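Local coordinates for protein probable TonB-dependent siderophore receptor PirA (Acinetobacter baumannii, PDB 5FR8) that probably takes up iron across the outer membrane by binding iron-chelating siderophores, possibly ferric enterobactin, as a TonB-dependent receptor, at residues A[497-502]-A[565-570]; A[505-510]-A[572-577]. All blocks are in the same frame, centred on the assembly; numbering follows the deposited sequence.

Interaction 1: A[497-502]-A[565-570]; sequences RCLLQG and TKWNIL
The indole of Trp567 is wedged between Arg497 and Leu499 in a short parallel β-pair beyond the extracellular rim of the TonB-dependent receptor barrel. Strand 498-501 runs beside the outer part of 564-591, the parallel sense contrasting with the antiparallel barrel wall, and strand 482-485 pairs antiparallel with 498-501. On one face of the indole lies Arg497 CD, near the rim, while Arg497 CB meets the six-membered ring at Trp567 CZ3 (3.4 Å). Arg497 then crosses Thr565 at about a right angle, Thr565 CG2 coming in at the edge of the guanidinium; NH1 is held by the carbonyl of Asn486. Leu499 fills the opposite side: its CG sits beside the backbone N (chi1 -64°), and CD2 makes a CH-pi contact 4.0 Å from the centroid of the Trp567 six-membered ring. Leu499 CD1 settles against Trp567 CB (3.5 Å). Tyr396 and Val550 also pack around this cluster.

On the reverse face, Cys498, Leu500, Asn568 and Leu570 line up. Leu570 CD1 rests on Cys498 CB (3.8 Å), and Leu500 CD1 lies 4.1 Å from Leu570 CB. Cys498 is also tied to Cys490 by the disulfide. The backbones are laced by bonds from Leu499 N to Asn568 O, Leu570 N to Leu499 O and Gln501 N to Leu570 O. Arg497 O receives two donors of one residue: Asn568 N at 3.0 Å, nearly straight, and Asn568 ND2 at 3.3 Å, weak and bent to 127° at the hydrogen.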
# COMPACT_ATOMS: atom_id res chain seq x y z
N ARG A 497 -14.26 28.43 -13.42
CA ARG A 497 -13.65 27.23 -14.01
C ARG A 497 -12.16 27.06 -13.70
O ARG A 497 -11.38 27.98 -13.95
CB ARG A 497 -13.80 27.27 -15.53
CG ARG A 497 -15.12 27.84 -16.05
CD ARG A 497 -15.60 27.00 -17.23
NE ARG A 497 -16.92 27.41 -17.68
CZ ARG A 497 -18.04 27.14 -17.02
NH1 ARG A 497 -18.00 26.45 -15.88
NH2 ARG A 497 -19.22 27.55 -17.50
N CYS A 498 -11.75 25.91 -13.20
CA CYS A 498 -10.36 25.74 -12.74
C CYS A 498 -9.69 24.61 -13.46
O CYS A 498 -10.31 23.60 -13.75
CB CYS A 498 -10.29 25.42 -11.24
SG CYS A 498 -10.94 26.70 -10.14
N LEU A 499 -8.39 24.78 -13.71
CA LEU A 499 -7.57 23.71 -14.25
C LEU A 499 -6.52 23.33 -13.22
O LEU A 499 -6.10 24.16 -12.40
CB LEU A 499 -6.82 24.18 -15.49
CG LEU A 499 -7.62 24.58 -16.73
CD1 LEU A 499 -6.68 25.25 -17.73
CD2 LEU A 499 -8.30 23.36 -17.33
N LEU A 500 -6.08 22.08 -13.28
CA LEU A 500 -5.01 21.62 -12.41
C LEU A 500 -3.92 20.98 -13.24
O LEU A 500 -4.15 19.98 -13.92
CB LEU A 500 -5.55 20.61 -11.39
CG LEU A 500 -4.51 20.02 -10.45
CD1 LEU A 500 -3.94 21.10 -9.55
CD2 LEU A 500 -5.11 18.89 -9.63
N GLN A 501 -2.72 21.56 -13.17
CA GLN A 501 -1.58 21.08 -13.95
C GLN A 501 -0.53 20.46 -13.04
O GLN A 501 -0.42 20.84 -11.88
CB GLN A 501 -0.96 22.25 -14.71
CG GLN A 501 0.09 21.83 -15.71
CD GLN A 501 0.53 22.96 -16.59
OE1 GLN A 501 0.43 24.13 -16.22
NE2 GLN A 501 0.99 22.63 -17.79
N GLY A 502 0.24 19.52 -13.57
CA GLY A 502 1.40 19.01 -12.85
C GLY A 502 2.47 20.08 -12.68
O GLY A 502 2.44 21.11 -13.35
N THR A 565 -12.69 30.38 -23.22
CA THR A 565 -13.02 30.28 -21.83
C THR A 565 -11.81 30.68 -21.01
O THR A 565 -10.73 30.15 -21.20
CB THR A 565 -13.46 28.85 -21.49
OG1 THR A 565 -14.44 28.43 -22.45
CG2 THR A 565 -14.06 28.79 -20.10
N LYS A 566 -11.99 31.63 -20.12
CA LYS A 566 -10.95 32.03 -19.22
C LYS A 566 -10.86 30.96 -18.14
O LYS A 566 -11.84 30.70 -17.45
CB LYS A 566 -11.28 33.39 -18.62
CG LYS A 566 -10.07 34.20 -18.24
CD LYS A 566 -10.53 35.61 -17.94
CE LYS A 566 -9.40 36.45 -17.35
NZ LYS A 566 -9.88 37.32 -16.23
N TRP A 567 -9.71 30.32 -18.04
CA TRP A 567 -9.50 29.29 -17.03
C TRP A 567 -8.59 29.83 -15.93
O TRP A 567 -7.62 30.55 -16.20
CB TRP A 567 -8.88 28.03 -17.64
CG TRP A 567 -9.80 27.24 -18.53
CD1 TRP A 567 -9.91 27.35 -19.87
CD2 TRP A 567 -10.74 26.23 -18.13
NE1 TRP A 567 -10.85 26.48 -20.34
CE2 TRP A 567 -11.38 25.78 -19.29
CE3 TRP A 567 -11.09 25.66 -16.91
CZ2 TRP A 567 -12.35 24.79 -19.27
CZ3 TRP A 567 -12.06 24.67 -16.89
CH2 TRP A 567 -12.68 24.25 -18.05
N ASN A 568 -8.89 29.45 -14.69
CA ASN A 568 -8.00 29.68 -13.57
C ASN A 568 -7.03 28.50 -13.50
O ASN A 568 -7.45 27.34 -13.60
CB ASN A 568 -8.79 29.81 -12.26
CG ASN A 568 -9.72 31.00 -12.28
OD1 ASN A 568 -9.26 32.13 -12.39
ND2 ASN A 568 -11.01 30.77 -12.21
N ILE A 569 -5.75 28.79 -13.37
CA ILE A 569 -4.75 27.75 -13.38
C ILE A 569 -4.27 27.47 -11.96
O ILE A 569 -3.60 28.30 -11.33
CB ILE A 569 -3.53 28.13 -14.22
CG1 ILE A 569 -3.93 28.48 -15.64
CG2 ILE A 569 -2.52 27.00 -14.21
CD1 ILE A 569 -2.83 29.18 -16.41
N LEU A 570 -4.59 26.27 -11.48
CA LEU A 570 -4.01 25.75 -10.24
C LEU A 570 -2.94 24.75 -10.59
O LEU A 570 -2.95 24.19 -11.68
CB LEU A 570 -5.10 25.05 -9.42
CG LEU A 570 -6.32 25.90 -9.08
CD1 LEU A 570 -7.51 25.04 -8.67
CD2 LEU A 570 -5.96 26.93 -8.00

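Interaction 2: A[505-510]-A[572-577]; sequences DLKPET and WENTPK
Leu506 lays its CD2 methyl over the backbone of Trp572, Glu573 and Asn574, pressing on main chain more than on side chains. The methyl carbon Leu506 CD2 lies 3.5 Å from Glu573 CA, and Trp572 O and Asn574 N lie close as well. The second branch, Leu506 CD1, approaches Trp572 CB at 4.2 Å, so that one methyl meets the main chain at Glu573 and the other the root of the tryptophan side chain. Ile540 and residues of helix 474-477 also pack on Leu506.

A second point of contact follows at once. Asn574 directs its CB toward the loop, and its carboxamide abuts the main chain of Lys507, with Asn574 CG 3.7 Å from Lys507 O. The lysine side chain crosses the asparagine at about a right angle, and its bend at chi3 (-64°) places CE near the amide group.

In the fold, this is where the chain descends from a loop into barrel strand 509-521 and passes close to strand 564-591, its second neighbour in the wall. Strand 525-541 separates the two: Glu573 and Thr575 form backbone bonds with Val541 and Lys539, and Thr510 with Lys537. The segments therefore meet by side chains of each set against the main chain of the other, without a β-ladder of their own. The contact is modest, burying 222 Å² in all, and its chemistry is mixed. A methyl packs on peptide groups, and a carboxamide lies against the Lys507 main chain, implying a join made chiefly against backbone and little by paired side chains.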
# COMPACT_ATOMS: atom_id res chain seq x y z
N ASP A 505 8.42 21.68 -10.36
CA ASP A 505 9.17 22.48 -9.38
C ASP A 505 8.72 22.21 -7.94
O ASP A 505 9.16 22.89 -7.00
CB ASP A 505 9.08 23.98 -9.69
CG ASP A 505 9.87 24.38 -10.96
OD1 ASP A 505 10.77 23.63 -11.41
OD2 ASP A 505 9.58 25.46 -11.51
N LEU A 506 7.87 21.20 -7.77
CA LEU A 506 7.55 20.67 -6.45
C LEU A 506 8.79 20.23 -5.66
O LEU A 506 9.70 19.61 -6.22
CB LEU A 506 6.65 19.44 -6.59
CG LEU A 506 5.17 19.65 -6.89
CD1 LEU A 506 4.50 18.32 -7.22
CD2 LEU A 506 4.47 20.33 -5.72
N LYS A 507 8.80 20.55 -4.36
CA LYS A 507 9.69 19.96 -3.37
C LYS A 507 9.23 18.57 -2.98
O LYS A 507 8.07 18.24 -3.16
CB LYS A 507 9.71 20.85 -2.12
CG LYS A 507 10.39 22.18 -2.34
CD LYS A 507 10.41 23.02 -1.07
CE LYS A 507 9.00 23.37 -0.67
NZ LYS A 507 9.00 24.57 0.22
N PRO A 508 10.12 17.73 -2.42
CA PRO A 508 9.66 16.40 -2.05
C PRO A 508 8.92 16.42 -0.74
O PRO A 508 9.08 17.38 0.02
CB PRO A 508 10.96 15.62 -1.90
CG PRO A 508 11.96 16.63 -1.51
CD PRO A 508 11.50 17.97 -2.00
N GLU A 509 8.14 15.37 -0.49
CA GLU A 509 7.48 15.16 0.81
C GLU A 509 8.51 14.73 1.84
O GLU A 509 9.40 13.93 1.57
CB GLU A 509 6.36 14.11 0.71
CG GLU A 509 5.27 14.47 -0.32
CD GLU A 509 4.03 13.59 -0.29
OE1 GLU A 509 4.02 12.53 0.39
OE2 GLU A 509 3.06 13.98 -0.97
N THR A 510 8.40 15.30 3.03
CA THR A 510 9.33 15.06 4.12
C THR A 510 8.48 14.80 5.33
O THR A 510 7.40 15.36 5.43
CB THR A 510 10.22 16.30 4.30
OG1 THR A 510 11.53 16.01 3.81
CG2 THR A 510 10.31 16.75 5.75
N TRP A 572 -0.51 21.32 -8.76
CA TRP A 572 -0.10 20.53 -7.62
C TRP A 572 0.89 21.35 -6.78
O TRP A 572 1.72 22.08 -7.32
CB TRP A 572 0.48 19.18 -8.06
CG TRP A 572 -0.56 18.22 -8.69
CD1 TRP A 572 -0.86 18.09 -10.02
CD2 TRP A 572 -1.40 17.28 -8.00
NE1 TRP A 572 -1.84 17.15 -10.19
CE2 TRP A 572 -2.19 16.63 -8.97
CE3 TRP A 572 -1.57 16.93 -6.66
CZ2 TRP A 572 -3.10 15.65 -8.65
CZ3 TRP A 572 -2.47 15.95 -6.34
CH2 TRP A 572 -3.23 15.32 -7.33
N GLU A 573 0.81 21.24 -5.46
CA GLU A 573 1.64 22.06 -4.59
C GLU A 573 1.86 21.37 -3.26
O GLU A 573 0.99 20.67 -2.78
CB GLU A 573 0.99 23.42 -4.39
CG GLU A 573 1.68 24.52 -5.18
CD GLU A 573 0.71 25.50 -5.81
OE1 GLU A 573 -0.52 25.37 -5.59
OE2 GLU A 573 1.18 26.41 -6.54
N ASN A 574 3.05 21.51 -2.68
CA ASN A 574 3.28 20.93 -1.38
C ASN A 574 2.65 21.87 -0.36
O ASN A 574 2.94 23.07 -0.42
CB ASN A 574 4.77 20.72 -1.00
CG ASN A 574 5.74 20.88 -2.17
OD1 ASN A 574 6.25 19.90 -2.67
ND2 ASN A 574 6.03 22.11 -2.56
N THR A 575 1.82 21.33 0.55
CA THR A 575 1.14 22.10 1.59
C THR A 575 1.86 21.85 2.93
O THR A 575 2.34 20.71 3.18
CB THR A 575 -0.35 21.69 1.68
OG1 THR A 575 -1.04 22.58 2.59
CG2 THR A 575 -0.49 20.23 2.14
N PRO A 576 1.95 22.88 3.80
CA PRO A 576 2.97 22.91 4.86
C PRO A 576 3.00 21.73 5.84
O PRO A 576 4.07 21.11 5.98
CB PRO A 576 2.70 24.24 5.58
CG PRO A 576 2.13 25.11 4.52
CD PRO A 576 1.24 24.17 3.74
N LYS A 577 1.90 21.44 6.54
CA LYS A 577 1.96 20.42 7.62
C LYS A 577 0.72 19.61 7.89
O LYS A 577 -0.40 20.13 7.87
CB LYS A 577 2.40 21.05 8.94
CG LYS A 577 3.76 20.52 9.38
CD LYS A 577 4.57 21.54 10.18
CE LYS A 577 6.05 21.26 9.99
NZ LYS A 577 6.88 22.05 10.94

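How the interactions relate
Both contacts draw on strand 564-591, interaction 1 on its outer, loop-side part and interaction 2 farther down, close to the barrel wall. Their first segments also follow one another, 497-502 leading into 505-510. The centres are about 19 Å apart, yet the contacts touch: Gln501 O and Trp572 N, 3.2 Å apart, probably share a hydrogen bond, extending the backbone pairing of interaction 1 by one step. Leu500 CD1 packs on Trp572 N and Gly502 CA on Trp572 CD1 (3.7 Å). Beyond this junction the direct backbone pairing stops, and strand 525-541 comes to lie between strands 509-521 and 564-591, with side-chain contacts of interaction 2 still bridging the start. The Trp572 ring also meets Tyr112 of the plug.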